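Local atomic coordinates of pyruvate carboxylase n-terminal domain (Aquifex aeolicus, PDB entry 1ULZ), a protein that belongs to the biotin carboxylase family, joining a Rossmann-like N-terminal domain, a central ATP-grasp domain and a C-terminal domain. Residues R352-I365 and R401-V414. The protein carries 1 engineered substitution. Numbering follows the deposited sequence.
Sequences RVIERYYVPGGFGI and RMRAALETYEITGV. Unlike the reference sequence in segment 352-365: Arg352 (reference Gly). Unlike the reference sequence in segment 401-414: Ala405 (reference Val).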
# COMPACT_ATOMS: atom_id res chain seq x y z
N ARG A 352 18.92 11.86 17.73
CA ARG A 352 19.30 12.97 16.88
C ARG A 352 18.23 13.38 15.87
O ARG A 352 17.06 13.04 16.03
CB ARG A 352 20.62 12.65 16.17
CG ARG A 352 21.77 12.44 17.15
CD ARG A 352 23.08 13.00 16.61
NE ARG A 352 23.51 12.34 15.38
CZ ARG A 352 24.65 12.61 14.75
NH1 ARG A 352 25.48 13.52 15.23
NH2 ARG A 352 24.96 11.96 13.63
N VAL A 353 18.64 14.10 14.84
CA VAL A 353 17.70 14.58 13.83
C VAL A 353 17.93 13.97 12.46
O VAL A 353 19.06 13.87 12.00
CB VAL A 353 17.79 16.11 13.73
CG1 VAL A 353 16.68 16.64 12.85
CG2 VAL A 353 17.72 16.73 15.12
N ILE A 354 16.84 13.56 11.80
CA ILE A 354 16.93 12.96 10.48
C ILE A 354 17.24 14.02 9.42
O ILE A 354 16.60 15.07 9.37
CB ILE A 354 15.62 12.22 10.11
CG1 ILE A 354 15.49 10.96 10.97
CG2 ILE A 354 15.58 11.87 8.63
CD1 ILE A 354 14.28 10.12 10.62
N GLU A 355 18.23 13.73 8.58
CA GLU A 355 18.61 14.64 7.50
C GLU A 355 18.00 14.14 6.20
O GLU A 355 16.93 14.60 5.80
CB GLU A 355 20.14 14.72 7.41
CG GLU A 355 20.78 15.02 8.76
CD GLU A 355 22.28 15.16 8.71
OE1 GLU A 355 22.90 14.71 7.72
OE2 GLU A 355 22.85 15.72 9.67
N ARG A 356 18.65 13.19 5.52
CA ARG A 356 18.06 12.68 4.29
C ARG A 356 16.98 11.67 4.67
O ARG A 356 17.12 10.94 5.66
CB ARG A 356 19.13 12.06 3.38
CG ARG A 356 20.27 13.05 3.11
CD ARG A 356 20.99 12.83 1.78
NE ARG A 356 21.76 11.60 1.74
CZ ARG A 356 22.82 11.41 0.95
NH1 ARG A 356 23.24 12.38 0.14
NH2 ARG A 356 23.46 10.24 0.96
N TYR A 357 15.89 11.65 3.92
CA TYR A 357 14.79 10.74 4.23
C TYR A 357 13.97 10.45 2.98
O TYR A 357 13.28 11.33 2.47
CB TYR A 357 13.90 11.37 5.32
CG TYR A 357 12.83 10.44 5.88
CD1 TYR A 357 11.48 10.66 5.62
CD2 TYR A 357 13.18 9.34 6.65
CE1 TYR A 357 10.52 9.81 6.11
CE2 TYR A 357 12.22 8.48 7.15
CZ TYR A 357 10.89 8.71 6.87
OH TYR A 357 9.93 7.84 7.34
N TYR A 358 14.06 9.22 2.49
CA TYR A 358 13.29 8.81 1.32
C TYR A 358 12.49 7.56 1.66
O TYR A 358 13.03 6.54 2.08
CB TYR A 358 14.20 8.54 0.11
CG TYR A 358 13.44 7.95 -1.06
CD1 TYR A 358 13.45 6.57 -1.30
CD2 TYR A 358 12.67 8.75 -1.90
CE1 TYR A 358 12.71 6.01 -2.32
CE2 TYR A 358 11.92 8.20 -2.92
CZ TYR A 358 11.94 6.83 -3.13
OH TYR A 358 11.17 6.27 -4.13
N VAL A 359 11.18 7.66 1.48
CA VAL A 359 10.26 6.58 1.79
C VAL A 359 9.96 5.72 0.57
O VAL A 359 9.54 6.23 -0.47
CB VAL A 359 8.92 7.14 2.33
CG1 VAL A 359 8.00 6.01 2.75
CG2 VAL A 359 9.18 8.08 3.49
N PRO A 360 10.20 4.41 0.67
CA PRO A 360 9.94 3.50 -0.45
C PRO A 360 8.45 3.31 -0.65
O PRO A 360 7.66 3.42 0.29
CB PRO A 360 10.64 2.21 -0.03
CG PRO A 360 10.53 2.24 1.47
CD PRO A 360 10.85 3.69 1.79
N GLY A 361 8.07 3.04 -1.90
CA GLY A 361 6.68 2.82 -2.24
C GLY A 361 6.54 1.91 -3.45
O GLY A 361 7.48 1.73 -4.22
N GLY A 362 5.36 1.32 -3.61
CA GLY A 362 5.12 0.43 -4.73
C GLY A 362 4.09 -0.61 -4.40
O GLY A 362 3.46 -0.58 -3.34
N PHE A 363 3.91 -1.55 -5.32
CA PHE A 363 2.96 -2.65 -5.18
C PHE A 363 3.29 -3.48 -3.93
O PHE A 363 4.42 -3.95 -3.77
CB PHE A 363 3.04 -3.52 -6.45
CG PHE A 363 2.08 -4.68 -6.46
CD1 PHE A 363 2.15 -5.69 -5.52
CD2 PHE A 363 1.12 -4.79 -7.47
CE1 PHE A 363 1.30 -6.78 -5.57
CE2 PHE A 363 0.27 -5.88 -7.53
CZ PHE A 363 0.36 -6.87 -6.58
N GLY A 364 2.31 -3.64 -3.05
CA GLY A 364 2.50 -4.43 -1.84
C GLY A 364 3.29 -3.77 -0.72
O GLY A 364 3.69 -4.42 0.24
N ILE A 365 3.52 -2.46 -0.84
CA ILE A 365 4.28 -1.74 0.17
C ILE A 365 3.42 -0.73 0.92
O ILE A 365 2.70 0.06 0.31
CB ILE A 365 5.47 -0.98 -0.47
CG1 ILE A 365 6.45 -1.98 -1.09
CG2 ILE A 365 6.16 -0.11 0.59
CD1 ILE A 365 7.60 -1.31 -1.79
N ARG A 401 10.39 -8.80 -1.13
CA ARG A 401 9.79 -7.47 -1.26
C ARG A 401 10.28 -6.59 -0.11
O ARG A 401 10.62 -5.43 -0.32
CB ARG A 401 8.26 -7.54 -1.21
CG ARG A 401 7.59 -6.17 -1.37
CD ARG A 401 6.91 -6.05 -2.74
NE ARG A 401 5.65 -6.77 -2.76
CZ ARG A 401 5.03 -7.21 -3.85
NH1 ARG A 401 3.88 -7.85 -3.71
NH2 ARG A 401 5.55 -7.04 -5.06
N MET A 402 10.31 -7.15 1.10
CA MET A 402 10.78 -6.39 2.26
C MET A 402 12.23 -5.95 2.07
O MET A 402 12.55 -4.78 2.25
CB MET A 402 10.64 -7.23 3.53
CG MET A 402 11.10 -6.51 4.79
SD MET A 402 10.23 -4.94 5.06
CE MET A 402 8.82 -5.47 5.98
N ARG A 403 13.11 -6.88 1.71
CA ARG A 403 14.52 -6.55 1.52
C ARG A 403 14.71 -5.45 0.48
O ARG A 403 15.53 -4.55 0.67
CB ARG A 403 15.33 -7.79 1.13
CG ARG A 403 16.81 -7.49 0.94
CD ARG A 403 17.66 -8.75 0.98
NE ARG A 403 17.48 -9.61 -0.19
CZ ARG A 403 18.10 -9.43 -1.35
NH1 ARG A 403 18.95 -8.42 -1.50
NH2 ARG A 403 17.89 -10.27 -2.35
N ALA A 404 13.95 -5.53 -0.62
CA ALA A 404 14.04 -4.53 -1.69
C ALA A 404 13.56 -3.17 -1.20
O ALA A 404 14.12 -2.14 -1.58
CB ALA A 404 13.21 -4.99 -2.90
N ALA A 405 12.53 -3.15 -0.37
CA ALA A 405 12.02 -1.90 0.18
C ALA A 405 13.05 -1.32 1.15
O ALA A 405 13.36 -0.13 1.09
CB ALA A 405 10.69 -2.16 0.90
N LEU A 406 13.58 -2.16 2.03
CA LEU A 406 14.59 -1.73 3.00
C LEU A 406 15.84 -1.18 2.32
O LEU A 406 16.38 -0.17 2.75
CB LEU A 406 14.98 -2.91 3.92
CG LEU A 406 13.92 -3.36 4.94
CD1 LEU A 406 14.33 -4.67 5.59
CD2 LEU A 406 13.73 -2.27 5.98
N GLU A 407 16.29 -1.84 1.26
CA GLU A 407 17.47 -1.41 0.53
C GLU A 407 17.28 -0.04 -0.14
O GLU A 407 18.25 0.62 -0.48
CB GLU A 407 17.89 -2.46 -0.51
CG GLU A 407 18.35 -3.79 0.10
CD GLU A 407 18.80 -4.82 -0.94
OE1 GLU A 407 18.35 -4.75 -2.10
OE2 GLU A 407 19.58 -5.72 -0.58
N THR A 408 16.03 0.38 -0.32
CA THR A 408 15.77 1.67 -0.96
C THR A 408 15.34 2.74 0.03
O THR A 408 15.03 3.86 -0.36
CB THR A 408 14.67 1.55 -2.03
OG1 THR A 408 13.43 1.19 -1.41
CG2 THR A 408 15.03 0.51 -3.07
N TYR A 409 15.31 2.40 1.32
CA TYR A 409 14.89 3.34 2.36
C TYR A 409 16.07 4.17 2.84
O TYR A 409 16.88 3.70 3.65
CB TYR A 409 14.29 2.55 3.53
CG TYR A 409 13.21 3.26 4.33
CD1 TYR A 409 12.18 2.54 4.92
CD2 TYR A 409 13.22 4.64 4.50
CE1 TYR A 409 11.19 3.15 5.65
CE2 TYR A 409 12.22 5.27 5.24
CZ TYR A 409 11.21 4.52 5.81
OH TYR A 409 10.20 5.12 6.53
N GLU A 410 16.18 5.40 2.36
CA GLU A 410 17.29 6.25 2.78
C GLU A 410 16.96 7.06 4.04
O GLU A 410 15.92 7.71 4.11
CB GLU A 410 17.72 7.22 1.68
CG GLU A 410 19.02 7.95 2.02
CD GLU A 410 19.47 8.96 0.98
OE1 GLU A 410 20.68 9.22 0.90
OE2 GLU A 410 18.62 9.52 0.26
N ILE A 411 17.85 7.01 5.01
CA ILE A 411 17.70 7.75 6.26
C ILE A 411 19.10 8.10 6.78
O ILE A 411 19.90 7.20 7.02
CB ILE A 411 16.99 6.92 7.36
CG1 ILE A 411 15.58 6.53 6.92
CG2 ILE A 411 16.93 7.72 8.65
CD1 ILE A 411 14.79 5.80 7.98
N THR A 412 19.39 9.39 6.93
CA THR A 412 20.69 9.80 7.46
C THR A 412 20.49 10.77 8.62
O THR A 412 19.41 11.33 8.79
CB THR A 412 21.59 10.49 6.39
OG1 THR A 412 20.97 11.70 5.94
CG2 THR A 412 21.82 9.56 5.22
N GLY A 413 21.54 10.96 9.41
CA GLY A 413 21.46 11.85 10.56
C GLY A 413 21.38 11.04 11.84
O GLY A 413 21.68 11.54 12.92
N VAL A 414 20.99 9.78 11.70
CA VAL A 414 20.85 8.88 12.84
C VAL A 414 21.10 7.44 12.39
O VAL A 414 20.95 7.11 11.21
CB VAL A 414 19.42 8.92 13.43
CG1 VAL A 414 19.11 10.31 13.95
CG2 VAL A 414 18.40 8.53 12.35
O HOH W 1 22.63 8.05 1.85
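Tyr357 OH is gripped twice, by Tyr409 OH at 2.9 Å and by His369 ND1. The Tyr357 hydroxyl lies in the plane of the Tyr409 ring, at its edge, while the two ring planes are inclined at 54°. Pro360 covers a face of the Tyr409 ring: its CD sits 3.6 Å from the ring centroid in a CH-pi contact that suits a rigid, apolar ring. Tyr357 and Ile411 form a non-hydrogen-bonded pair of a short, weakly bonded antiparallel pair of strands in the biotin carboxylase C-terminal domain, their side chains running side by side with Tyr357 CD2 3.7 Å from Ile411 CG1. Next to this pair, Thr412 holds the other chain segment by three bonds. Its O accepts a nearly straight one from Glu355 N at 2.7 Å, and its N donates to Arg356 O. Its OG1, set between backbone N and carbonyl carbon (chi1 63°), takes Arg356 N. Gly413 suits its place because a side chain would run into Val353 O. Its CA instead makes a CA-H...O contact there. Glu410 reaches out extended, and its OE1 lies over one face of the Arg356 guanidinium, 2.7 Å from NE, in a salt bridge; OE2 pairs with Arg40 of the second subunit.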